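Local coordinates for periplasmic binding protein (Pseudomonas aeruginosa, PDB 2R79) that binds heme in the periplasm and probably hands it on for uptake across the inner membrane, at residues P195-I200 with D229-V234; D61-T66 with V83-L88. All blocks are in the same frame, centred on the assembly; numbering follows the deposited sequence.

Interaction 1. Residues P195-I200 with D229-V234; sequences PVAVVI and DGRLLV
Two parallel strands pair here, and the packing is tightest along the ladder from the pair Val198-Leu232 to the pair Ile200-Val234. Three backbone hydrogen bonds form it. Val198 N donates to Arg231 O at 3.0 Å. Val198 O then takes Leu233 N at 2.8 Å, a more bent bond at 145°. Leu233 O receives Ile200 N at 2.7 Å, almost straight at 174°. Each acceptor is met nearly along its C=O axis. Val198 bonds to Arg231 and Leu233 through its N and O, and Leu233 to Val198 and Ile200, the usual alternation of a parallel pair. Side chains of Val198, Ile200, Leu232 and Val234 share one face; Val199 and Leu233 take the other. On the first face CD1 of Ile200 crosses obliquely to reach Leu232 CB at 3.8 Å. Leu232 in turn lays CD2 against Val198 CB at 3.9 Å.

The other end is looser and partly open. Gly230, with positive phi, closes the Schellman motif that ends helix 225-228, and the chain then enters the strand. Arg231 runs extended beside Val196, pointing the same way, and its CD lies 3.6 Å from Val196 O. That carbonyl is not bonded to the arginine. A water donates to Val196 O and also to Asp229 OD2, at 2.6 Å from the carboxylate oxygen, and so bridges the splayed ends. Arg231 NH2 also makes a weak hydrogen bond to Ser23 of a second subunit.

Strand 143-150 pairs with the 195-200 side, through Gly143, Leu145 and Val147. Arg211 of helix 207-217 donates to Leu232 O. That helix packs on Ile200 and Val234, while helix 248-259 covers Val199 and Leu233 on the opposite face.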
loop_
_atom_site.group_PDB
_atom_site.type_symbol
_atom_site.label_atom_id
_atom_site.label_comp_id
_atom_site.label_asym_id
_atom_site.label_seq_id
_atom_site.Cartn_x
_atom_site.Cartn_y
_atom_site.Cartn_z
ATOM N N PRO A 195 -8.891 14.544 33.095
ATOM C CA PRO A 195 -8.771 15.343 31.872
ATOM C C PRO A 195 -9.864 15.033 30.859
ATOM O O PRO A 195 -10.304 13.892 30.743
ATOM C CB PRO A 195 -7.407 14.942 31.311
ATOM C CG PRO A 195 -6.731 14.260 32.434
ATOM C CD PRO A 195 -7.811 13.555 33.165
ATOM N N VAL A 196 -10.287 16.053 30.123
ATOM C CA VAL A 196 -11.288 15.880 29.081
ATOM C C VAL A 196 -10.603 15.146 27.928
ATOM O O VAL A 196 -11.237 14.415 27.171
ATOM C CB VAL A 196 -11.805 17.247 28.583
ATOM C CG1 VAL A 196 -12.401 17.123 27.185
ATOM C CG2 VAL A 196 -12.852 17.769 29.544
ATOM N N ALA A 197 -9.297 15.350 27.812
ATOM C CA ALA A 197 -8.501 14.722 26.768
ATOM C C ALA A 197 -7.072 14.591 27.254
ATOM O O ALA A 197 -6.604 15.395 28.061
ATOM C CB ALA A 197 -8.540 15.559 25.491
ATOM N N VAL A 198 -6.384 13.570 26.770
ATOM C CA VAL A 198 -5.003 13.351 27.147
ATOM C C VAL A 198 -4.175 13.271 25.876
ATOM O O VAL A 198 -4.526 12.541 24.954
ATOM C CB VAL A 198 -4.844 12.033 27.941
ATOM C CG1 VAL A 198 -3.382 11.781 28.257
ATOM C CG2 VAL A 198 -5.644 12.104 29.222
ATOM N N VAL A 199 -3.093 14.036 25.818
ATOM C CA VAL A 199 -2.219 14.018 24.651
ATOM C C VAL A 199 -0.992 13.172 24.988
ATOM O O VAL A 199 -0.304 13.427 25.971
ATOM C CB VAL A 199 -1.789 15.450 24.248
ATOM C CG1 VAL A 199 -0.766 15.388 23.100
ATOM C CG2 VAL A 199 -3.011 16.250 23.798
ATOM N N ILE A 200 -0.734 12.156 24.173
ATOM C CA ILE A 200 0.382 11.244 24.396
ATOM C C ILE A 200 1.457 11.371 23.329
ATOM O O ILE A 200 1.180 11.249 22.137
ATOM C CB ILE A 200 -0.091 9.783 24.369
ATOM C CG1 ILE A 200 -1.289 9.611 25.296
ATOM C CG2 ILE A 200 1.054 8.858 24.753
ATOM C CD1 ILE A 200 -2.396 8.771 24.690
ATOM N N ASP A 229 -14.457 9.124 26.396
ATOM C CA ASP A 229 -14.921 9.754 25.173
ATOM C C ASP A 229 -14.016 9.529 23.961
ATOM O O ASP A 229 -14.188 10.173 22.933
ATOM C CB ASP A 229 -15.119 11.255 25.407
ATOM C CG ASP A 229 -16.068 11.545 26.560
ATOM O OD1 ASP A 229 -17.072 10.814 26.712
ATOM O OD2 ASP A 229 -15.816 12.509 27.314
ATOM N N GLY A 230 -13.065 8.607 24.077
ATOM C CA GLY A 230 -12.170 8.340 22.964
ATOM C C GLY A 230 -11.309 9.539 22.622
ATOM O O GLY A 230 -11.203 9.924 21.456
ATOM N N ARG A 231 -10.698 10.139 23.642
ATOM C CA ARG A 231 -9.849 11.295 23.437
ATOM C C ARG A 231 -8.419 11.165 23.951
ATOM O O ARG A 231 -7.881 12.071 24.596
ATOM C CB ARG A 231 -10.507 12.541 24.022
ATOM C CG ARG A 231 -11.763 12.921 23.283
ATOM C CD ARG A 231 -12.285 14.282 23.678
ATOM N NE ARG A 231 -13.608 14.484 23.109
ATOM C CZ ARG A 231 -14.261 15.637 23.117
ATOM N NH1 ARG A 231 -13.702 16.710 23.675
ATOM N NH2 ARG A 231 -15.468 15.719 22.555
ATOM N N LEU A 232 -7.818 10.015 23.681
ATOM C CA LEU A 232 -6.428 9.784 24.021
ATOM C C LEU A 232 -5.777 10.087 22.675
ATOM O O LEU A 232 -5.750 9.236 21.785
ATOM C CB LEU A 232 -6.189 8.326 24.407
ATOM C CG LEU A 232 -6.882 7.815 25.670
ATOM C CD1 LEU A 232 -6.453 6.378 25.928
ATOM C CD2 LEU A 232 -6.524 8.707 26.857
ATOM N N LEU A 233 -5.295 11.315 22.520
ATOM C CA LEU A 233 -4.688 11.761 21.275
ATOM C C LEU A 233 -3.194 11.487 21.221
ATOM O O LEU A 233 -2.457 11.802 22.150
ATOM C CB LEU A 233 -4.960 13.252 21.098
ATOM C CG LEU A 233 -6.415 13.649 21.393
ATOM C CD1 LEU A 233 -6.553 15.160 21.419
ATOM C CD2 LEU A 233 -7.344 13.039 20.357
ATOM N N VAL A 234 -2.744 10.899 20.122
ATOM C CA VAL A 234 -1.333 10.579 19.973
ATOM C C VAL A 234 -0.647 11.630 19.133
ATOM O O VAL A 234 -1.019 11.869 17.985
ATOM C CB VAL A 234 -1.153 9.189 19.349
ATOM C CG1 VAL A 234 0.327 8.838 19.256
ATOM C CG2 VAL A 234 -1.883 8.161 20.211
HETATM O O HOH W 1 -13.888 14.258 26.911
#

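Interaction 2. Residues D61-T66 with V83-L88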
loop_
_atom_site.group_PDB
_atom_site.type_symbol
_atom_site.label_atom_id
_atom_site.label_comp_id
_atom_site.label_asym_id
_atom_site.label_seq_id
_atom_site.Cartn_x
_atom_site.Cartn_y
_atom_site.Cartn_z
ATOM N N ASP A 61 31.823 21.772 9.720
ATOM C CA ASP A 61 32.296 23.134 9.887
ATOM C C ASP A 61 31.561 23.713 11.089
ATOM O O ASP A 61 32.046 24.635 11.745
ATOM C CB ASP A 61 31.988 23.974 8.649
ATOM C CG ASP A 61 32.891 23.645 7.482
ATOM O OD1 ASP A 61 34.127 23.719 7.656
ATOM O OD2 ASP A 61 32.372 23.321 6.392
ATOM N N ILE A 62 30.392 23.157 11.384
ATOM C CA ILE A 62 29.604 23.642 12.501
ATOM C C ILE A 62 28.678 22.588 13.078
ATOM O O ILE A 62 28.136 21.754 12.362
ATOM C CB ILE A 62 28.756 24.869 12.081
ATOM C CG1 ILE A 62 27.909 25.358 13.259
ATOM C CG2 ILE A 62 27.868 24.508 10.905
ATOM C CD1 ILE A 62 27.102 26.608 12.956
ATOM N N LEU A 63 28.523 22.627 14.393
ATOM C CA LEU A 63 27.641 21.714 15.093
ATOM C C LEU A 63 26.642 22.585 15.842
ATOM O O LEU A 63 27.035 23.436 16.639
ATOM C CB LEU A 63 28.418 20.850 16.093
ATOM C CG LEU A 63 27.534 20.051 17.064
ATOM C CD1 LEU A 63 26.587 19.155 16.281
ATOM C CD2 LEU A 63 28.397 19.223 18.001
ATOM N N ILE A 64 25.358 22.388 15.572
ATOM C CA ILE A 64 24.332 23.166 16.245
ATOM C C ILE A 64 23.449 22.268 17.102
ATOM O O ILE A 64 23.209 21.104 16.773
ATOM C CB ILE A 64 23.439 23.946 15.235
ATOM C CG1 ILE A 64 22.652 22.976 14.354
ATOM C CG2 ILE A 64 24.305 24.842 14.353
ATOM C CD1 ILE A 64 21.674 23.667 13.421
ATOM N N GLY A 65 22.978 22.821 18.212
ATOM C CA GLY A 65 22.117 22.084 19.116
ATOM C C GLY A 65 21.582 23.032 20.168
ATOM O O GLY A 65 21.899 24.221 20.147
ATOM N N THR A 66 20.768 22.517 21.084
ATOM C CA THR A 66 20.219 23.351 22.142
ATOM C C THR A 66 20.865 22.972 23.469
ATOM O O THR A 66 21.908 22.319 23.496
ATOM C CB THR A 66 18.688 23.178 22.268
ATOM O OG1 THR A 66 18.391 21.847 22.710
ATOM C CG2 THR A 66 18.008 23.431 20.931
ATOM N N VAL A 83 36.112 21.845 16.203
ATOM C CA VAL A 83 34.732 21.921 15.724
ATOM C C VAL A 83 33.985 23.131 16.293
ATOM O O VAL A 83 33.975 23.361 17.503
ATOM C CB VAL A 83 33.930 20.643 16.092
ATOM C CG1 VAL A 83 32.504 20.769 15.583
ATOM C CG2 VAL A 83 34.602 19.406 15.507
ATOM N N ARG A 84 33.361 23.904 15.413
ATOM C CA ARG A 84 32.596 25.068 15.839
ATOM C C ARG A 84 31.250 24.604 16.404
ATOM O O ARG A 84 30.383 24.137 15.662
ATOM C CB ARG A 84 32.369 26.003 14.655
ATOM C CG ARG A 84 31.506 27.201 14.974
ATOM C CD ARG A 84 31.254 28.026 13.730
ATOM N NE ARG A 84 30.328 29.124 13.981
ATOM C CZ ARG A 84 29.944 29.997 13.056
ATOM N NH1 ARG A 84 30.411 29.899 11.819
ATOM N NH2 ARG A 84 29.089 30.963 13.365
ATOM N N VAL A 85 31.082 24.731 17.716
ATOM C CA VAL A 85 29.848 24.311 18.375
ATOM C C VAL A 85 28.966 25.489 18.774
ATOM O O VAL A 85 29.361 26.325 19.588
ATOM C CB VAL A 85 30.150 23.478 19.638
ATOM C CG1 VAL A 85 28.864 23.159 20.376
ATOM C CG2 VAL A 85 30.861 22.201 19.249
ATOM N N GLU A 86 27.770 25.545 18.199
ATOM C CA GLU A 86 26.819 26.610 18.495
ATOM C C GLU A 86 25.667 26.062 19.328
ATOM O O GLU A 86 25.200 24.945 19.102
ATOM C CB GLU A 86 26.254 27.199 17.204
ATOM C CG GLU A 86 27.260 27.900 16.318
ATOM C CD GLU A 86 27.866 29.123 16.970
ATOM O OE1 GLU A 86 27.109 29.916 17.569
ATOM O OE2 GLU A 86 29.099 29.300 16.869
ATOM N N THR A 87 25.203 26.850 20.288
ATOM C CA THR A 87 24.100 26.416 21.126
ATOM C C THR A 87 22.932 27.373 20.997
ATOM O O THR A 87 23.024 28.534 21.384
ATOM C CB THR A 87 24.511 26.336 22.606
ATOM O OG1 THR A 87 25.556 25.365 22.757
ATOM C CG2 THR A 87 23.320 25.928 23.468
ATOM N N LEU A 88 21.838 26.887 20.423
ATOM C CA LEU A 88 20.649 27.704 20.270
ATOM C C LEU A 88 19.751 27.435 21.462
ATOM O O LEU A 88 20.110 26.654 22.342
ATOM C CB LEU A 88 19.930 27.384 18.956
ATOM C CG LEU A 88 20.573 28.052 17.738
ATOM C CD1 LEU A 88 21.976 27.513 17.533
ATOM C CD2 LEU A 88 19.729 27.799 16.511
#
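Ile62 has CG1 anti to the backbone N (chi1 179°) and an extended chain, while Glu86 bends at chi2 (-64°). The two cross at about a right angle, with Ile62 CD1 against Glu86 CG at 3.6 Å. The bend also turns the carboxylate back toward Arg84, which is fully extended. Arg84 NE donates to Glu86 OE2 at 3.1 Å in an almost straight hydrogen bond (176°) that is part of a salt bridge. The oxygen lies in the guanidinium plane, but the donor approaches it from above the carboxylate plane. Ile62 CD1 sits over one guanidinium face, toward its rim. On the other side of the sheet Leu63 CD2 lies alongside Val85 CG2.

The parallel backbones are joined by four hydrogen bonds. Leu63 N meets Arg84 O and Glu86 N meets Leu63 O. Gly65 N reaches Glu86 O at 3.2 Å, the longest and most bent of the four. Leu88 N then bonds to Gly65 O at 2.7 Å.

Trp107 of helix 94-108 adds a cation-pi contact to Arg84. Carboxylate, tryptophan and Ile62 methyl probably limit the guanidinium's movement; the first two probably offset its charge at the partly exposed sheet edge.

Interaction 2 comes first along the chain and closes before interaction 1 opens. Their centres are 37 Å apart, on opposite sides of the chain's centre, and their nearest atoms are about 20 Å apart. They share no sheet. Interaction 2 joins 62-65 to the outermost strand 85-87 of the four-stranded parallel sheet, across helix 72-80 in a beta-alpha-beta unit. Interaction 1 belongs to the mixed sheet that includes strand 143-150. This fits the two lobes of a periplasmic binding protein. The side chain of Ile200 is about 9 Å from that of heme-binding Arg203, and the side chain of Thr66 about 10 Å from that of the axial ligand Tyr46, consistent with heme binding between the lobes.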